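Thin, isoform D (Drosophila melanogaster, PDB 6XG7) is a RING-finger and NHL-repeat protein that probably transfers ubiquitin to other proteins, and is represented by its beta-propeller region, a domain for protein-protein contacts. Local coordinates at residues Q132-A135 against F139-P142. Residues are numbered along the deposited sequence; the frame is centred on the assembly and turned at random.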
ATOM      1  N   GLN A 132     -16.113  13.581  -1.028  1.00 11.37           N
ATOM      2  CA  GLN A 132     -15.221  14.430  -0.252  1.00 11.04           C
ATOM      3  C   GLN A 132     -15.917  14.985   0.987  1.00 11.83           C
ATOM      4  O   GLN A 132     -17.032  15.509   0.906  1.00 14.26           O
ATOM      5  CB  GLN A 132     -14.691  15.563  -1.132  1.00 12.35           C
ATOM      6  CG  GLN A 132     -13.617  16.384  -0.467  1.00 13.21           C
ATOM      7  CD  GLN A 132     -14.171  17.607   0.210  1.00 15.96           C
ATOM      8  OE1 GLN A 132     -15.024  18.288  -0.345  1.00 19.80           O
ATOM      9  NE2 GLN A 132     -13.692  17.895   1.407  1.00 16.10           N
ATOM     10  N   GLY A 133     -15.260  14.864   2.136  1.00 11.28           N
ATOM     11  CA  GLY A 133     -15.784  15.430   3.362  1.00 12.42           C
ATOM     12  C   GLY A 133     -15.253  14.711   4.589  1.00 12.52           C
ATOM     13  O   GLY A 133     -14.294  13.943   4.521  1.00 11.44           O
ATOM     14  N   THR A 134     -15.883  15.024   5.730  1.00 13.56           N
ATOM     15  CA  THR A 134     -15.470  14.519   7.029  1.00 13.32           C
ATOM     16  C   THR A 134     -16.509  13.635   7.697  1.00 12.92           C
ATOM     17  O   THR A 134     -16.189  13.018   8.718  1.00 13.87           O
ATOM     18  CB  THR A 134     -15.126  15.673   7.992  1.00 15.89           C
ATOM     19  OG1 THR A 134     -16.249  16.552   8.085  1.00 18.65           O
ATOM     20  CG2 THR A 134     -13.883  16.450   7.512  1.00 16.55           C
ATOM     21  N   ALA A 135     -17.739  13.573   7.186  1.00 14.15           N
ATOM     22  CA  ALA A 135     -18.733  12.655   7.731  1.00 14.08           C
ATOM     23  C   ALA A 135     -18.240  11.210   7.603  1.00 12.50           C
ATOM     24  O   ALA A 135     -17.317  10.895   6.837  1.00 12.31           O
ATOM     25  CB  ALA A 135     -20.063  12.833   6.995  1.00 16.23           C
ATOM     26  N   PHE A 139     -14.358  11.098   2.637  1.00  9.96           N
ATOM     27  CA  PHE A 139     -12.906  11.093   2.684  1.00  9.55           C
ATOM     28  C   PHE A 139     -12.325  12.461   2.348  1.00  9.43           C
ATOM     29  O   PHE A 139     -12.901  13.261   1.603  1.00 10.95           O
ATOM     30  CB  PHE A 139     -12.307  10.113   1.670  1.00 10.29           C
ATOM     31  CG  PHE A 139     -12.825   8.706   1.782  1.00  9.51           C
ATOM     32  CD1 PHE A 139     -12.367   7.884   2.782  1.00 11.53           C
ATOM     33  CD2 PHE A 139     -13.743   8.207   0.892  1.00 10.88           C
ATOM     34  CE1 PHE A 139     -12.818   6.574   2.900  1.00 12.08           C
ATOM     35  CE2 PHE A 139     -14.199   6.907   0.997  1.00 11.82           C
ATOM     36  CZ  PHE A 139     -13.729   6.089   2.020  1.00 11.18           C
ATOM     37  N   ASN A 140     -11.119  12.682   2.846  1.00  9.61           N
ATOM     38  CA  ASN A 140     -10.254  13.741   2.331  1.00 10.39           C
ATOM     39  C   ASN A 140      -8.949  13.066   1.939  1.00  9.41           C
ATOM     40  O   ASN A 140      -8.042  12.913   2.760  1.00 10.05           O
ATOM     41  CB  ASN A 140     -10.036  14.868   3.335  1.00 10.86           C
ATOM     42  CG  ASN A 140     -11.152  15.887   3.319  1.00 12.08           C
ATOM     43  OD1 ASN A 140     -11.471  16.457   2.282  1.00 14.10           O
ATOM     44  ND2 ASN A 140     -11.731  16.142   4.484  1.00 13.05           N
ATOM     45  N   TYR A 141      -8.878  12.667   0.674  1.00  9.97           N
ATOM     46  CA  TYR A 141      -7.722  12.050   0.033  1.00 10.45           C
ATOM     47  C   TYR A 141      -7.519  10.633   0.553  1.00 10.06           C
ATOM     48  O   TYR A 141      -6.559  10.354   1.286  1.00 11.35           O
ATOM     49  CB  TYR A 141      -6.441  12.879   0.189  1.00 11.02           C
ATOM     50  CG  TYR A 141      -6.641  14.301  -0.245  1.00 11.22           C
ATOM     51  CD1 TYR A 141      -6.615  14.680  -1.595  1.00 11.61           C
ATOM     52  CD2 TYR A 141      -6.883  15.287   0.691  1.00 12.26           C
ATOM     53  CE1 TYR A 141      -6.824  15.999  -1.983  1.00 11.81           C
ATOM     54  CE2 TYR A 141      -7.108  16.595   0.318  1.00 12.86           C
ATOM     55  CZ  TYR A 141      -7.071  16.949  -1.006  1.00 11.54           C
ATOM     56  OH  TYR A 141      -7.294  18.261  -1.326  1.00 13.40           O
ATOM     57  N   PRO A 142      -8.398   9.705   0.192  1.00 10.01           N
ATOM     58  CA  PRO A 142      -8.132   8.303   0.522  1.00 10.03           C
ATOM     59  C   PRO A 142      -6.874   7.854  -0.195  1.00  9.73           C
ATOM     60  O   PRO A 142      -6.665   8.159  -1.370  1.00 10.14           O
ATOM     61  CB  PRO A 142      -9.372   7.577  -0.001  1.00 10.31           C
ATOM     62  CG  PRO A 142      -9.819   8.400  -1.163  1.00 11.33           C
ATOM     63  CD  PRO A 142      -9.504   9.836  -0.777  1.00 10.64           C
TER
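With CG of Gln132 anti to the backbone N (chi1 -172°) and the chain bent at the next bond, the glutamine amide reaches across to the side chain of Asn140, whose own CG lies anti to its carbonyl carbon. Gln132 NE2 donates to Asn140 OD1 over 2.8 Å in a nearly straight bond that meets a lone pair in the asparagine carbonyl plane, while the two amide planes are turned 37° apart. Next to this pair the backbones of Gln132 and Phe139 form a single bridge, with Gly133 N bonded to Phe139 O at 2.9 Å; Gln132 CA adds a CH...O contact to that same oxygen at 3.2 Å. Gly133 has backbone angles that would jam a CB against the preceding carbonyl. The bridge draws together two parts of the loop between strands 125-129 and 142-147, the outer-to-inner connection by which one blade of the NHL beta-propeller passes to the next. Asn160 ties the two sides together again, its OD1 accepting from Asn140 ND2 and its ND2 donating to Gly133 O. Thr134 CG2 rests 3.7 Å from Asn140 ND2. Were Asn140 replaced by an alanine, Gln132 NE2 and Asn160 OD1 would probably lose this partner, and the glutamine amide would be freer to turn. CB of Phe139 points away from segment 132-135, and its side chain touches Ile116 and Val155, with Pro142 CB 4.0 Å above one face of its ring, toward the rim.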